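Local structure of calcineurin-like phosphoesterase domain-containing protein (Aquifex aeolicus, 1XM7) at residues R108-H113 against R132-K137; Y99-H104 against F136-D141. The protein is of unknown function but probably acts as a hydrolase, as a member of the calcineurin-like phosphoesterase family. All blocks are in the same frame, centred on the assembly; numbering follows the deposited sequence.

Contact 1 (R108-H113 against R132-K137)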
ATOM      1  N   ARG A 108       8.579 -15.527  -4.355  1.00 47.72           N
ATOM      2  CA  ARG A 108       7.536 -15.439  -3.339  1.00 44.31           C
ATOM      3  C   ARG A 108       7.491 -14.041  -2.727  1.00 41.15           C
ATOM      4  O   ARG A 108       8.511 -13.529  -2.266  1.00 40.03           O
ATOM      5  CB  ARG A 108       7.822 -16.487  -2.271  1.00 46.14           C
ATOM      6  CG  ARG A 108       6.634 -16.904  -1.465  1.00 47.74           C
ATOM      7  CD  ARG A 108       6.924 -18.193  -0.717  1.00 49.65           C
ATOM      8  NE  ARG A 108       5.796 -18.541   0.138  1.00 53.36           N
ATOM      9  CZ  ARG A 108       5.644 -19.705   0.761  1.00 55.51           C
ATOM     10  NH1 ARG A 108       6.556 -20.662   0.629  1.00 58.92           N
ATOM     11  NH2 ARG A 108       4.580 -19.907   1.531  1.00 55.74           N
ATOM     12  N   ILE A 109       6.299 -13.442  -2.709  1.00 38.38           N
ATOM     13  CA  ILE A 109       6.126 -12.084  -2.198  1.00 36.62           C
ATOM     14  C   ILE A 109       5.245 -11.894  -0.957  1.00 35.84           C
ATOM     15  O   ILE A 109       4.083 -12.315  -0.920  1.00 35.57           O
ATOM     16  CB  ILE A 109       5.564 -11.151  -3.301  1.00 36.97           C
ATOM     17  CG1 ILE A 109       6.377 -11.306  -4.590  1.00 36.28           C
ATOM     18  CG2 ILE A 109       5.615  -9.700  -2.826  1.00 35.95           C
ATOM     19  CD1 ILE A 109       5.793 -10.566  -5.783  1.00 34.84           C
ATOM     20  N   LEU A 110       5.817 -11.228   0.045  1.00 33.90           N
ATOM     21  CA  LEU A 110       5.118 -10.921   1.282  1.00 30.47           C
ATOM     22  C   LEU A 110       4.540  -9.523   1.131  1.00 29.67           C
ATOM     23  O   LEU A 110       5.254  -8.566   0.806  1.00 27.42           O
ATOM     24  CB  LEU A 110       6.075 -10.916   2.479  1.00 29.47           C
ATOM     25  CG  LEU A 110       5.556 -11.237   3.890  1.00 28.29           C
ATOM     26  CD1 LEU A 110       6.323 -10.405   4.891  1.00 27.41           C
ATOM     27  CD2 LEU A 110       4.083 -10.964   4.027  1.00 28.63           C
ATOM     28  N   LEU A 111       3.239  -9.424   1.368  1.00 28.84           N
ATOM     29  CA  LEU A 111       2.524  -8.164   1.301  1.00 26.64           C
ATOM     30  C   LEU A 111       2.087  -7.829   2.714  1.00 26.72           C
ATOM     31  O   LEU A 111       1.352  -8.591   3.356  1.00 26.73           O
ATOM     32  CB  LEU A 111       1.286  -8.302   0.429  1.00 26.82           C
ATOM     33  CG  LEU A 111       1.462  -8.869  -0.976  1.00 28.70           C
ATOM     34  CD1 LEU A 111       0.097  -8.974  -1.613  1.00 27.61           C
ATOM     35  CD2 LEU A 111       2.382  -7.986  -1.805  1.00 25.24           C
ATOM     36  N   SER A 112       2.546  -6.690   3.201  1.00 26.08           N
ATOM     37  CA  SER A 112       2.185  -6.249   4.530  1.00 25.71           C
ATOM     38  C   SER A 112       2.182  -4.724   4.540  1.00 26.88           C
ATOM     39  O   SER A 112       2.749  -4.095   3.648  1.00 29.22           O
ATOM     40  CB  SER A 112       3.194  -6.774   5.534  1.00 24.80           C
ATOM     41  OG  SER A 112       2.758  -6.506   6.848  1.00 26.44           O
ATOM     42  N   HIS A 113       1.524  -4.123   5.523  1.00 25.66           N
ATOM     43  CA  HIS A 113       1.502  -2.674   5.607  1.00 24.12           C
ATOM     44  C   HIS A 113       2.780  -2.198   6.275  1.00 24.01           C
ATOM     45  O   HIS A 113       3.324  -1.159   5.931  1.00 23.82           O
ATOM     46  CB  HIS A 113       0.315  -2.204   6.440  1.00 23.63           C
ATOM     47  CG  HIS A 113       0.362  -0.747   6.781  1.00 23.04           C
ATOM     48  ND1 HIS A 113       0.117   0.244   5.854  1.00 22.17           N
ATOM     49  CD2 HIS A 113       0.662  -0.114   7.938  1.00 22.29           C
ATOM     50  CE1 HIS A 113       0.267   1.426   6.427  1.00 22.42           C
ATOM     51  NE2 HIS A 113       0.597   1.237   7.691  1.00 21.46           N
ATOM     52  N   ARG A 132       8.983  -9.573   9.656  1.00 30.53           N
ATOM     53  CA  ARG A 132      10.277 -10.208   9.475  1.00 32.53           C
ATOM     54  C   ARG A 132      10.100 -11.702   9.721  1.00 33.31           C
ATOM     55  O   ARG A 132      10.499 -12.535   8.908  1.00 34.42           O
ATOM     56  CB  ARG A 132      11.290  -9.653  10.472  1.00 30.46           C
ATOM     57  CG  ARG A 132      11.488  -8.161  10.390  1.00 31.08           C
ATOM     58  CD  ARG A 132      12.797  -7.759  11.064  1.00 30.47           C
ATOM     59  NE  ARG A 132      12.779  -7.961  12.509  1.00 33.12           N
ATOM     60  CZ  ARG A 132      12.351  -7.059  13.388  1.00 32.19           C
ATOM     61  NH1 ARG A 132      11.906  -5.886  12.971  1.00 33.43           N
ATOM     62  NH2 ARG A 132      12.368  -7.326  14.687  1.00 30.34           N
ATOM     63  N   GLU A 133       9.477 -12.035  10.845  1.00 33.41           N
ATOM     64  CA  GLU A 133       9.260 -13.426  11.193  1.00 34.37           C
ATOM     65  C   GLU A 133       8.607 -14.194  10.058  1.00 32.92           C
ATOM     66  O   GLU A 133       9.117 -15.236   9.636  1.00 33.80           O
ATOM     67  CB  GLU A 133       8.421 -13.522  12.467  1.00 36.35           C
ATOM     68  CG  GLU A 133       9.034 -14.448  13.513  1.00 43.01           C
ATOM     69  CD  GLU A 133      10.564 -14.370  13.551  1.00 46.82           C
ATOM     70  OE1 GLU A 133      11.119 -13.285  13.875  1.00 46.86           O
ATOM     71  OE2 GLU A 133      11.209 -15.402  13.246  1.00 47.84           O
ATOM     72  N   ILE A 134       7.493 -13.679   9.550  1.00 32.26           N
ATOM     73  CA  ILE A 134       6.788 -14.332   8.442  1.00 30.61           C
ATOM     74  C   ILE A 134       7.724 -14.464   7.245  1.00 31.22           C
ATOM     75  O   ILE A 134       7.855 -15.538   6.652  1.00 30.85           O
ATOM     76  CB  ILE A 134       5.561 -13.515   7.992  1.00 28.76           C
ATOM     77  CG1 ILE A 134       4.447 -13.612   9.034  1.00 27.25           C
ATOM     78  CG2 ILE A 134       5.094 -13.991   6.624  1.00 26.24           C
ATOM     79  CD1 ILE A 134       3.300 -12.650   8.770  1.00 26.79           C
ATOM     80  N   TYR A 135       8.363 -13.353   6.898  1.00 31.93           N
ATOM     81  CA  TYR A 135       9.285 -13.315   5.781  1.00 32.96           C
ATOM     82  C   TYR A 135      10.236 -14.493   5.862  1.00 33.04           C
ATOM     83  O   TYR A 135      10.351 -15.272   4.916  1.00 33.63           O
ATOM     84  CB  TYR A 135      10.089 -12.022   5.811  1.00 33.85           C
ATOM     85  CG  TYR A 135      10.922 -11.781   4.569  1.00 35.38           C
ATOM     86  CD1 TYR A 135      10.375 -11.161   3.446  1.00 35.12           C
ATOM     87  CD2 TYR A 135      12.270 -12.126   4.535  1.00 35.78           C
ATOM     88  CE1 TYR A 135      11.153 -10.882   2.326  1.00 36.75           C
ATOM     89  CE2 TYR A 135      13.055 -11.852   3.422  1.00 37.21           C
ATOM     90  CZ  TYR A 135      12.495 -11.227   2.324  1.00 37.38           C
ATOM     91  OH  TYR A 135      13.288 -10.920   1.238  1.00 38.91           O
ATOM     92  N   PHE A 136      10.909 -14.624   7.003  1.00 32.68           N
ATOM     93  CA  PHE A 136      11.873 -15.705   7.205  1.00 32.42           C
ATOM     94  C   PHE A 136      11.239 -17.090   7.183  1.00 32.75           C
ATOM     95  O   PHE A 136      11.698 -17.985   6.471  1.00 31.85           O
ATOM     96  CB  PHE A 136      12.606 -15.530   8.536  1.00 30.46           C
ATOM     97  CG  PHE A 136      13.404 -14.265   8.638  1.00 29.22           C
ATOM     98  CD1 PHE A 136      14.155 -13.805   7.557  1.00 29.21           C
ATOM     99  CD2 PHE A 136      13.445 -13.549   9.840  1.00 30.57           C
ATOM    100  CE1 PHE A 136      14.941 -12.651   7.673  1.00 31.04           C
ATOM    101  CE2 PHE A 136      14.226 -12.394   9.968  1.00 30.76           C
ATOM    102  CZ  PHE A 136      14.975 -11.944   8.882  1.00 30.91           C
ATOM    103  N   LYS A 137      10.189 -17.254   7.981  1.00 34.79           N
ATOM    104  CA  LYS A 137       9.482 -18.524   8.093  1.00 37.14           C
ATOM    105  C   LYS A 137       9.012 -19.057   6.746  1.00 38.16           C
ATOM    106  O   LYS A 137       9.137 -20.248   6.472  1.00 38.67           O
ATOM    107  CB  LYS A 137       8.277 -18.367   9.032  1.00 38.53           C
ATOM    108  CG  LYS A 137       7.368 -19.596   9.150  1.00 40.75           C
ATOM    109  CD  LYS A 137       6.007 -19.195   9.741  1.00 45.21           C
ATOM    110  CE  LYS A 137       5.012 -20.365   9.849  1.00 46.12           C
ATOM    111  NZ  LYS A 137       5.291 -21.291  11.000  1.00 48.54           N
TER
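Strand 107-112 passes beneath the last turns of helix 125-137, and the backbones come closest where the CA atoms of Leu110 and Tyr135 lie 6.6 Å apart. The two elements are the first strand and the helix of a beta-alpha-beta crossover. Strand 142-145 completes this unit beside strand 107-112 and runs parallel to it, so the connecting helix returns over one face of the sheet, running roughly opposite to the strands.

From the strand, Leu110 does all the touching. It points at the helix, whereas its neighbour Ile109 turns away from it, as expected in an extended chain, and a branched apolar side chain suits a buried place between sheet and helix. Its CG stands roughly opposite the backbone N (chi1 -153°), which carries both methyl groups up to the helix. Leu110 CG lies 3.9 Å from Ile134 CG2, and Leu110 CD2 comes to 4.1 Å from the same methyl. This methyl of Ile134 thus rests against the fork of the leucine, and the two side chains meet at about a right angle. Val131, one turn earlier on the helix, also packs against Leu110.

Tyr135 suits its buried position by combining a flat apolar ring, which reaches Leu143 of the next strand, with a hydroxyl that is hydrogen-bonded to the backbone N of Glu165. Leu110 approaches this residue near its root: the leucine CD1 lies close to the ring plane at the edge, 4.2 Å from Tyr135 CB and 4.1 Å from Tyr135 N.

Contact 2 (Y99-H104 against F136-D141)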
ATOM      1  N   TYR A  99      -1.282  -9.652   6.695  1.00 26.85           N
ATOM      2  CA  TYR A  99      -0.362  -9.890   5.587  1.00 26.72           C
ATOM      3  C   TYR A  99      -1.003 -10.786   4.558  1.00 28.09           C
ATOM      4  O   TYR A  99      -2.081 -11.327   4.774  1.00 28.19           O
ATOM      5  CB  TYR A  99       0.909 -10.580   6.067  1.00 26.37           C
ATOM      6  CG  TYR A  99       0.686 -12.043   6.372  1.00 24.33           C
ATOM      7  CD1 TYR A  99       0.028 -12.439   7.529  1.00 24.28           C
ATOM      8  CD2 TYR A  99       1.091 -13.029   5.475  1.00 23.87           C
ATOM      9  CE1 TYR A  99      -0.224 -13.781   7.789  1.00 24.59           C
ATOM     10  CE2 TYR A  99       0.841 -14.376   5.722  1.00 22.80           C
ATOM     11  CZ  TYR A  99       0.184 -14.742   6.879  1.00 23.29           C
ATOM     12  OH  TYR A  99      -0.074 -16.067   7.127  1.00 22.82           O
ATOM     13  N   LYS A 100      -0.315 -10.958   3.440  1.00 30.32           N
ATOM     14  CA  LYS A 100      -0.794 -11.821   2.375  1.00 32.99           C
ATOM     15  C   LYS A 100       0.426 -12.235   1.596  1.00 33.75           C
ATOM     16  O   LYS A 100       1.299 -11.415   1.313  1.00 33.49           O
ATOM     17  CB  LYS A 100      -1.758 -11.075   1.451  1.00 34.94           C
ATOM     18  CG  LYS A 100      -2.836 -11.951   0.817  1.00 37.58           C
ATOM     19  CD  LYS A 100      -2.318 -12.794  -0.324  1.00 40.72           C
ATOM     20  CE  LYS A 100      -3.469 -13.492  -1.044  1.00 41.43           C
ATOM     21  NZ  LYS A 100      -4.189 -14.421  -0.125  1.00 42.73           N
ATOM     22  N   ILE A 101       0.500 -13.513   1.268  1.00 34.50           N
ATOM     23  CA  ILE A 101       1.623 -14.000   0.504  1.00 35.51           C
ATOM     24  C   ILE A 101       1.173 -14.399  -0.888  1.00 36.32           C
ATOM     25  O   ILE A 101       0.158 -15.077  -1.065  1.00 34.05           O
ATOM     26  CB  ILE A 101       2.293 -15.184   1.206  1.00 34.44           C
ATOM     27  CG1 ILE A 101       2.948 -14.688   2.493  1.00 34.05           C
ATOM     28  CG2 ILE A 101       3.330 -15.808   0.298  1.00 34.10           C
ATOM     29  CD1 ILE A 101       3.560 -15.766   3.333  1.00 32.96           C
ATOM     30  N   ILE A 102       1.922 -13.931  -1.877  1.00 38.04           N
ATOM     31  CA  ILE A 102       1.626 -14.246  -3.263  1.00 40.87           C
ATOM     32  C   ILE A 102       2.920 -14.675  -3.940  1.00 43.23           C
ATOM     33  O   ILE A 102       4.011 -14.362  -3.457  1.00 43.00           O
ATOM     34  CB  ILE A 102       0.998 -13.028  -4.017  1.00 38.79           C
ATOM     35  CG1 ILE A 102       1.991 -11.876  -4.120  1.00 38.00           C
ATOM     36  CG2 ILE A 102      -0.240 -12.544  -3.281  1.00 39.69           C
ATOM     37  CD1 ILE A 102       1.458 -10.710  -4.919  1.00 34.34           C
ATOM     38  N   GLU A 103       2.790 -15.411  -5.042  1.00 46.60           N
ATOM     39  CA  GLU A 103       3.938 -15.900  -5.800  1.00 49.70           C
ATOM     40  C   GLU A 103       3.860 -15.310  -7.193  1.00 49.92           C
ATOM     41  O   GLU A 103       2.825 -15.387  -7.845  1.00 51.43           O
ATOM     42  CB  GLU A 103       3.905 -17.426  -5.897  1.00 52.57           C
ATOM     43  CG  GLU A 103       3.779 -18.137  -4.556  1.00 59.24           C
ATOM     44  CD  GLU A 103       3.612 -19.644  -4.700  1.00 63.61           C
ATOM     45  OE1 GLU A 103       3.333 -20.317  -3.677  1.00 66.32           O
ATOM     46  OE2 GLU A 103       3.760 -20.155  -5.836  1.00 66.32           O
ATOM     47  N   HIS A 104       4.949 -14.720  -7.655  1.00 49.66           N
ATOM     48  CA  HIS A 104       4.948 -14.129  -8.979  1.00 50.36           C
ATOM     49  C   HIS A 104       6.135 -14.633  -9.789  1.00 52.13           C
ATOM     50  O   HIS A 104       7.281 -14.487  -9.363  1.00 53.24           O
ATOM     51  CB  HIS A 104       5.006 -12.607  -8.860  1.00 48.12           C
ATOM     52  CG  HIS A 104       4.998 -11.892 -10.176  1.00 46.77           C
ATOM     53  ND1 HIS A 104       6.018 -11.049 -10.571  1.00 44.90           N
ATOM     54  CD2 HIS A 104       4.091 -11.880 -11.180  1.00 46.15           C
ATOM     55  CE1 HIS A 104       5.736 -10.550 -11.761  1.00 45.05           C
ATOM     56  NE2 HIS A 104       4.572 -11.037 -12.152  1.00 46.09           N
ATOM     57  N   PHE A 136      10.909 -14.624   7.003  1.00 32.68           N
ATOM     58  CA  PHE A 136      11.873 -15.705   7.205  1.00 32.42           C
ATOM     59  C   PHE A 136      11.239 -17.090   7.183  1.00 32.75           C
ATOM     60  O   PHE A 136      11.698 -17.985   6.471  1.00 31.85           O
ATOM     61  CB  PHE A 136      12.606 -15.530   8.536  1.00 30.46           C
ATOM     62  CG  PHE A 136      13.404 -14.265   8.638  1.00 29.22           C
ATOM     63  CD1 PHE A 136      14.155 -13.805   7.557  1.00 29.21           C
ATOM     64  CD2 PHE A 136      13.445 -13.549   9.840  1.00 30.57           C
ATOM     65  CE1 PHE A 136      14.941 -12.651   7.673  1.00 31.04           C
ATOM     66  CE2 PHE A 136      14.226 -12.394   9.968  1.00 30.76           C
ATOM     67  CZ  PHE A 136      14.975 -11.944   8.882  1.00 30.91           C
ATOM     68  N   LYS A 137      10.189 -17.254   7.981  1.00 34.79           N
ATOM     69  CA  LYS A 137       9.482 -18.524   8.093  1.00 37.14           C
ATOM     70  C   LYS A 137       9.012 -19.057   6.746  1.00 38.16           C
ATOM     71  O   LYS A 137       9.137 -20.248   6.472  1.00 38.67           O
ATOM     72  CB  LYS A 137       8.277 -18.367   9.032  1.00 38.53           C
ATOM     73  CG  LYS A 137       7.368 -19.596   9.150  1.00 40.75           C
ATOM     74  CD  LYS A 137       6.007 -19.195   9.741  1.00 45.21           C
ATOM     75  CE  LYS A 137       5.012 -20.365   9.849  1.00 46.12           C
ATOM     76  NZ  LYS A 137       5.291 -21.291  11.000  1.00 48.54           N
ATOM     77  N   GLU A 138       8.471 -18.179   5.905  1.00 38.63           N
ATOM     78  CA  GLU A 138       7.971 -18.600   4.600  1.00 39.37           C
ATOM     79  C   GLU A 138       9.008 -18.505   3.486  1.00 39.42           C
ATOM     80  O   GLU A 138       8.693 -18.729   2.325  1.00 40.29           O
ATOM     81  CB  GLU A 138       6.739 -17.776   4.223  1.00 39.49           C
ATOM     82  CG  GLU A 138       5.603 -17.859   5.225  1.00 42.70           C
ATOM     83  CD  GLU A 138       5.151 -19.291   5.499  1.00 45.82           C
ATOM     84  OE1 GLU A 138       4.754 -20.001   4.543  1.00 46.79           O
ATOM     85  OE2 GLU A 138       5.191 -19.705   6.679  1.00 47.22           O
ATOM     86  N   ASN A 139      10.241 -18.167   3.840  1.00 40.35           N
ATOM     87  CA  ASN A 139      11.318 -18.058   2.861  1.00 40.68           C
ATOM     88  C   ASN A 139      10.945 -17.152   1.708  1.00 39.34           C
ATOM     89  O   ASN A 139      11.090 -17.517   0.544  1.00 40.14           O
ATOM     90  CB  ASN A 139      11.687 -19.447   2.341  1.00 42.68           C
ATOM     91  CG  ASN A 139      12.272 -20.327   3.431  1.00 47.23           C
ATOM     92  OD1 ASN A 139      13.417 -20.127   3.849  1.00 49.65           O
ATOM     93  ND2 ASN A 139      11.481 -21.291   3.917  1.00 47.88           N
ATOM     94  N   CYS A 140      10.476 -15.957   2.045  1.00 38.30           N
ATOM     95  CA  CYS A 140      10.065 -14.981   1.046  1.00 37.14           C
ATOM     96  C   CYS A 140      11.224 -14.297   0.332  1.00 37.30           C
ATOM     97  O   CYS A 140      12.305 -14.088   0.899  1.00 36.66           O
ATOM     98  CB  CYS A 140       9.155 -13.933   1.686  1.00 35.62           C
ATOM     99  SG  CYS A 140       7.572 -14.614   2.229  1.00 34.60           S
ATOM    100  N   ASP A 141      10.981 -13.948  -0.925  1.00 37.29           N
ATOM    101  CA  ASP A 141      11.985 -13.297  -1.741  1.00 38.34           C
ATOM    102  C   ASP A 141      11.877 -11.776  -1.696  1.00 37.79           C
ATOM    103  O   ASP A 141      12.881 -11.063  -1.785  1.00 39.17           O
ATOM    104  CB  ASP A 141      11.863 -13.799  -3.181  1.00 40.98           C
ATOM    105  CG  ASP A 141      12.199 -15.273  -3.305  1.00 42.81           C
ATOM    106  OD1 ASP A 141      13.396 -15.619  -3.169  1.00 44.30           O
ATOM    107  OD2 ASP A 141      11.271 -16.087  -3.517  1.00 44.04           O
TER
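Ile101 reaches from strand 99-104 to the end of helix 125-137, where its side chain meets Glu138 and Cys140; the backbones are well separated here, with 8.5 Å between the CA atoms of Ile101 and Cys140. CB points across that gap and divides the side chain into two branches. The short branch, CG2, lies against the side chain of Arg108 on the adjacent strand. The longer one begins at CG1, placed opposite the carbonyl carbon (chi1 -68°); Ile101 CG1 lies in the plane of the Tyr99 ring at its edge, 3.9 Å from Tyr99 CE2. The tip, Ile101 CD1, spans what remains of the gap: it comes to 3.5 Å from CG of Glu138, a close approach for two carbons, and to 3.9 Å from CB of the same residue. It also touches Ile134, one turn back on the helix. On the Cys140 side Ile101 CD1 meets SG at 4.3 Å, a looser apolar contact. Isoleucine suits the place because its extended branch is long enough to cover the distance without a polar end to satisfy.

The partners lie in a Schellman motif that closes the helix. Asn139 takes a positive phi of 53°, a conformation asparagine tolerates better than most residues; Asn139 N to Phe136 O, at 3.0 Å, is one of the two bonds back into the last turn. Glu138, just before the turn, and Cys140, just after it, both point at the strand. The glutamate offers its aliphatic part to Ile101 and crosses it nearly at right angles; a bend at chi2 (-56°) then takes the carboxylate off, and OE1 forms a salt bridge with NH2 of Arg108. Cys140, small and weakly polar, is buried; its CB packs against the Tyr135 ring while SG turns to the isoleucine.

The two contacts lie side by side, with centres about 5 Å apart, under the C-terminal end of helix 125-137, and they share Phe136 and Lys137. Along the chain the order is 99-104, 108-113, 132-137 and 136-141: an antiparallel hairpin, then the helix, then the turn leading into strand 142-145. The two hairpin strands are neighbours in the four-stranded sheet, joined by probable hydrogen bonds such as Leu111 N to Lys100 O at 2.8 Å. Contact 1 thus seats the helix on an inner strand, and contact 2 seats its exit turn over the edge strand, so that helix end and turn together cover strand 107-112 and the outermost strand 99-104.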